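Local coordinates for protein type II restriction enzyme MunI (Mycoplasma, PDB 1D02) that recognises the double-stranded DNA sequence 5'-CAATTG-3' as a homodimer and cleaves it after the first C, leaving 5'-phosphate ends, at residues H92-E98 against Y134-I140; D142-L146 against Y173-Y177. The protein carries 1 engineered substitution. All coordinates share one frame; numbering follows the deposited sequence.

Contact 1 of 2, residues H92-E98 against Y134-I140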
# COMPACT_ATOMS: atom_id res chain seq x y z
N HIS D 92 -3.84 25.54 10.56
CA HIS D 92 -2.66 25.06 9.83
C HIS D 92 -2.59 23.53 9.77
O HIS D 92 -1.51 22.95 9.48
CB HIS D 92 -1.39 25.66 10.41
CG HIS D 92 -1.37 27.16 10.37
ND1 HIS D 92 -1.25 27.87 9.19
CD2 HIS D 92 -1.51 28.08 11.35
CE1 HIS D 92 -1.32 29.16 9.45
NE2 HIS D 92 -1.48 29.32 10.76
N LYS D 93 -3.72 22.88 10.06
CA LYS D 93 -3.80 21.42 9.96
C LYS D 93 -4.08 21.12 8.48
O LYS D 93 -4.81 21.86 7.80
CB LYS D 93 -4.91 20.85 10.85
CG LYS D 93 -4.52 20.85 12.33
CD LYS D 93 -5.53 20.12 13.20
CE LYS D 93 -5.03 20.07 14.66
NZ LYS D 93 -6.03 19.40 15.52
N ILE D 94 -3.49 20.04 7.98
CA ILE D 94 -3.61 19.67 6.58
C ILE D 94 -3.97 18.20 6.38
O ILE D 94 -3.45 17.32 7.06
CB ILE D 94 -2.27 19.89 5.84
CG1 ILE D 94 -1.80 21.33 6.03
CG2 ILE D 94 -2.42 19.56 4.35
CD1 ILE D 94 -0.35 21.58 5.67
N LEU D 95 -4.87 17.96 5.42
CA LEU D 95 -5.29 16.60 5.07
C LEU D 95 -4.67 16.39 3.68
O LEU D 95 -4.92 17.18 2.77
CB LEU D 95 -6.82 16.51 4.97
CG LEU D 95 -7.39 15.22 4.37
CD1 LEU D 95 -7.12 14.08 5.35
CD2 LEU D 95 -8.90 15.35 4.11
N PHE D 96 -3.86 15.35 3.53
CA PHE D 96 -3.22 15.07 2.24
C PHE D 96 -4.05 14.06 1.47
O PHE D 96 -4.67 13.18 2.07
CB PHE D 96 -1.79 14.55 2.49
CG PHE D 96 -0.88 15.61 3.03
CD1 PHE D 96 -0.58 15.68 4.39
CD2 PHE D 96 -0.38 16.59 2.18
CE1 PHE D 96 0.21 16.73 4.89
CE2 PHE D 96 0.41 17.63 2.66
CZ PHE D 96 0.71 17.70 4.02
N GLY D 97 -4.11 14.21 0.15
CA GLY D 97 -4.96 13.31 -0.60
C GLY D 97 -4.39 12.68 -1.84
O GLY D 97 -3.37 13.12 -2.36
N GLU D 98 -5.07 11.65 -2.32
CA GLU D 98 -4.67 10.96 -3.54
C GLU D 98 -5.92 10.78 -4.39
O GLU D 98 -7.05 10.81 -3.88
CB GLU D 98 -4.07 9.58 -3.24
CG GLU D 98 -2.77 9.57 -2.45
CD GLU D 98 -1.68 10.46 -3.05
OE1 GLU D 98 -1.70 10.72 -4.28
OE2 GLU D 98 -0.79 10.91 -2.29
N TYR D 134 3.01 11.93 7.66
CA TYR D 134 1.77 12.64 7.40
C TYR D 134 1.18 13.24 8.68
O TYR D 134 0.74 14.40 8.69
CB TYR D 134 0.72 11.71 6.77
CG TYR D 134 0.82 11.59 5.25
CD1 TYR D 134 2.04 11.42 4.61
CD2 TYR D 134 -0.34 11.65 4.47
CE1 TYR D 134 2.11 11.32 3.20
CE2 TYR D 134 -0.28 11.55 3.08
CZ TYR D 134 0.94 11.39 2.46
OH TYR D 134 0.99 11.36 1.08
N ARG D 135 1.18 12.45 9.75
CA ARG D 135 0.63 12.96 11.01
C ARG D 135 1.48 14.11 11.57
O ARG D 135 0.94 15.08 12.12
CB ARG D 135 0.50 11.83 12.03
CG ARG D 135 -0.61 10.82 11.71
CD ARG D 135 -0.91 9.99 12.95
NE ARG D 135 -1.88 8.91 12.75
CZ ARG D 135 -3.21 9.05 12.78
NH1 ARG D 135 -3.78 10.25 12.97
NH2 ARG D 135 -3.97 7.96 12.71
N THR D 136 2.81 14.02 11.42
CA THR D 136 3.70 15.08 11.91
C THR D 136 3.50 16.38 11.14
O THR D 136 3.36 17.46 11.71
CB THR D 136 5.19 14.69 11.76
OG1 THR D 136 5.47 13.60 12.63
CG2 THR D 136 6.12 15.89 12.09
N ILE D 137 3.44 16.26 9.81
CA ILE D 137 3.32 17.44 8.99
C ILE D 137 1.92 18.04 9.01
O ILE D 137 1.77 19.24 9.26
CB ILE D 137 3.75 17.11 7.54
CG1 ILE D 137 5.24 16.76 7.53
CG2 ILE D 137 3.50 18.33 6.60
CD1 ILE D 137 5.76 16.17 6.23
N GLY D 138 0.91 17.21 8.82
CA GLY D 138 -0.45 17.72 8.78
C GLY D 138 -1.07 18.08 10.11
O GLY D 138 -2.06 18.81 10.14
N GLY D 139 -0.52 17.55 11.21
CA GLY D 139 -1.06 17.88 12.52
C GLY D 139 -2.21 17.04 13.03
O GLY D 139 -2.75 17.34 14.10
N ILE D 140 -2.61 15.99 12.31
CA ILE D 140 -3.72 15.13 12.71
C ILE D 140 -3.24 13.89 13.46
O ILE D 140 -2.78 12.93 12.84
CB ILE D 140 -4.55 14.67 11.47
CG1 ILE D 140 -4.97 15.90 10.65
CG2 ILE D 140 -5.79 13.84 11.91
CD1 ILE D 140 -5.61 15.54 9.30
O HOH W 1 -1.51 11.66 -0.03
O HOH W 2 1.79 10.69 -1.73
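Lys93 and Ile94 meet Gly138 where helix 128-138 ends against strand 93-101, the first half of a beta-alpha-beta crossover in this PDDEXK-clan fold. The axes of strand 93-98 and helix 134-138 approach to 7.6 Å, their N-to-C directions 138° apart. Lys93 lays its extended chain past Gly139, CE lying 3.6 Å from Gly139 O, while its ammonium bonds Asp202 O. Ile94 N donates to Gly138 O (2.9 Å, 161° at the hydrogen), in the carbonyl plane and on a lone pair. In return, Gly138 CA approaches Ile94 O at 3.5 Å in a CA-H...O contact, with no side chain between them. Leu95 turns its CB from the helix, meeting Ile140 only loosely and packing on helix 186-197. Phe96 points toward the helix: its ring edge addresses the face of Tyr134 in a T-shaped pair with centroids 5.3 Å apart, and its CZ meets Ile137 CG2 at 3.9 Å. Glu98 is consistent with the acidic residue of the clan's E-x-K signature. Its chain bends at chi2 (-53°), bringing the carboxylate toward Tyr134 OH. Two waters, each donating to Glu98 OE2, also hydrogen-bond Tyr134 OH, one of them at 2.8 Å in the plane of the phenol ring.

Contact 2 of 2, residues D142-L146 against Y173-Y177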
# COMPACT_ATOMS: atom_id res chain seq x y z
N ASP D 142 -5.34 12.28 15.78
CA ASP D 142 -6.51 11.54 16.24
C ASP D 142 -6.38 10.10 15.75
O ASP D 142 -6.27 9.86 14.55
CB ASP D 142 -7.79 12.15 15.69
CG ASP D 142 -7.90 13.63 15.97
OD1 ASP D 142 -8.90 14.03 16.61
OD2 ASP D 142 -6.99 14.39 15.56
N GLU D 143 -6.42 9.15 16.68
CA GLU D 143 -6.25 7.76 16.30
C GLU D 143 -7.38 7.14 15.49
O GLU D 143 -7.14 6.18 14.77
CB GLU D 143 -6.05 6.91 17.55
CG GLU D 143 -4.88 7.33 18.37
CD GLU D 143 -4.72 6.46 19.60
OE1 GLU D 143 -3.75 6.68 20.37
OE2 GLU D 143 -5.56 5.56 19.81
N GLU D 144 -8.58 7.68 15.59
CA GLU D 144 -9.70 7.08 14.88
C GLU D 144 -9.80 7.41 13.40
O GLU D 144 -10.65 6.88 12.70
CB GLU D 144 -11.02 7.40 15.58
CG GLU D 144 -11.52 8.81 15.41
CD GLU D 144 -10.96 9.80 16.42
OE1 GLU D 144 -11.51 10.92 16.48
OE2 GLU D 144 -9.99 9.48 17.15
N ILE D 145 -8.91 8.27 12.93
CA ILE D 145 -8.91 8.64 11.52
C ILE D 145 -7.47 8.58 11.02
O ILE D 145 -6.55 8.78 11.79
CB ILE D 145 -9.46 10.09 11.33
CG1 ILE D 145 -9.94 10.26 9.91
CG2 ILE D 145 -8.41 11.14 11.69
CD1 ILE D 145 -11.28 9.60 9.67
N LEU D 146 -7.29 8.25 9.73
CA LEU D 146 -5.95 8.24 9.14
C LEU D 146 -5.73 9.65 8.59
O LEU D 146 -6.69 10.36 8.28
CB LEU D 146 -5.86 7.20 8.02
CG LEU D 146 -6.19 5.79 8.54
CD1 LEU D 146 -5.96 4.76 7.42
CD2 LEU D 146 -5.32 5.44 9.75
N TYR D 173 -11.60 2.23 9.11
CA TYR D 173 -11.25 3.59 8.67
C TYR D 173 -11.97 3.84 7.34
O TYR D 173 -11.38 4.33 6.38
CB TYR D 173 -9.73 3.74 8.44
CG TYR D 173 -8.91 3.49 9.67
CD1 TYR D 173 -8.31 2.26 9.90
CD2 TYR D 173 -8.75 4.48 10.63
CE1 TYR D 173 -7.56 2.02 11.03
CE2 TYR D 173 -7.99 4.26 11.79
CZ TYR D 173 -7.40 3.03 11.97
OH TYR D 173 -6.61 2.80 13.09
N GLN D 174 -13.26 3.50 7.29
CA GLN D 174 -14.04 3.67 6.07
C GLN D 174 -14.11 5.09 5.55
O GLN D 174 -14.23 5.28 4.34
CB GLN D 174 -15.47 3.16 6.27
CG GLN D 174 -15.56 1.67 6.42
CD GLN D 174 -15.07 0.93 5.19
OE1 GLN D 174 -15.60 1.11 4.10
NE2 GLN D 174 -14.07 0.08 5.37
N ASP D 175 -13.99 6.09 6.42
CA ASP D 175 -14.10 7.46 5.96
C ASP D 175 -12.84 8.00 5.29
O ASP D 175 -12.85 9.12 4.79
CB ASP D 175 -14.50 8.39 7.11
CG ASP D 175 -15.87 8.05 7.70
OD1 ASP D 175 -16.67 7.35 7.04
OD2 ASP D 175 -16.15 8.50 8.83
N ASN D 176 -11.76 7.21 5.31
CA ASN D 176 -10.51 7.64 4.70
C ASN D 176 -10.41 7.40 3.19
O ASN D 176 -9.37 7.64 2.58
CB ASN D 176 -9.33 7.05 5.47
CG ASN D 176 -9.09 7.80 6.77
OD1 ASN D 176 -9.31 7.26 7.86
ND2 ASN D 176 -8.70 9.06 6.66
N TYR D 177 -11.50 6.93 2.58
CA TYR D 177 -11.53 6.86 1.12
C TYR D 177 -12.92 7.28 0.68
O TYR D 177 -13.85 7.29 1.50
CB TYR D 177 -11.23 5.45 0.58
CG TYR D 177 -12.34 4.45 0.79
CD1 TYR D 177 -13.35 4.29 -0.16
CD2 TYR D 177 -12.40 3.70 1.95
CE1 TYR D 177 -14.38 3.38 0.04
CE2 TYR D 177 -13.41 2.78 2.17
CZ TYR D 177 -14.40 2.62 1.21
OH TYR D 177 -15.38 1.70 1.44
O HOH W 3 -4.45 4.95 14.28
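The Asn176 side-chain amide grips the backbone of Leu146, joining the exit of a type I beta turn (Asp142 to Ile145) to the 3-10 turn 174-176 that leads into strand 177-180. Two bonds carry this grip. Leu146 N donates to Asn176 OD1 at 2.9 Å and a fairly straight 166°, although it approaches tilted 33° from the plane of the amide carbonyl. Asn176 ND2 returns a weak, bent bond to Leu146 O, and has a stronger acceptor in Phe148 O. Both ends of this buried amide are thus satisfied by main-chain atoms, which fixes its rotation. Ile145 reaches the amide with its CD1, 3.6 Å from Asn176 OD1; its CG1 stands anti to the backbone N (chi1 -159°), carrying that tip back toward the 3-10 turn. On the ring side, Leu146 CD2 rests over one face of Tyr173 in a CH-pi contact, 3.7 Å from the ring centroid, while Tyr173 also packs on Pro128 of the second subunit. The Glu143 carbonyl oxygen lies at the edge of the same ring, in its plane, and is satisfied by a water that donates to Glu143 O at 3.0 Å and lies 3.3 Å from Tyr173 OH.

Contact 1 closes before contact 2 opens, and their centres lie 13 Å apart. Three neighbouring parallel strands order them: 93-101 carries one side of contact 1, the loop of 142-146 runs into 148-153, and 173-177 leads into 177-180. Helix 128-138 and helix 160-170 make the two successive connections between these strands. The contacts also touch directly. Arg135 probably hydrogen-bonds through NH1 to Asp142 O (3.0 Å) and through NH2 to Ile145 O (2.9 Å), and Ile140 CG2 packs on Ile145 CG2. Helix end and turn are thereby tied together, in a subunit where the nearest atom of contact 1 is about 5 Å from the DNA and that of contact 2 about 14 Å, the latter reaching the partner subunit.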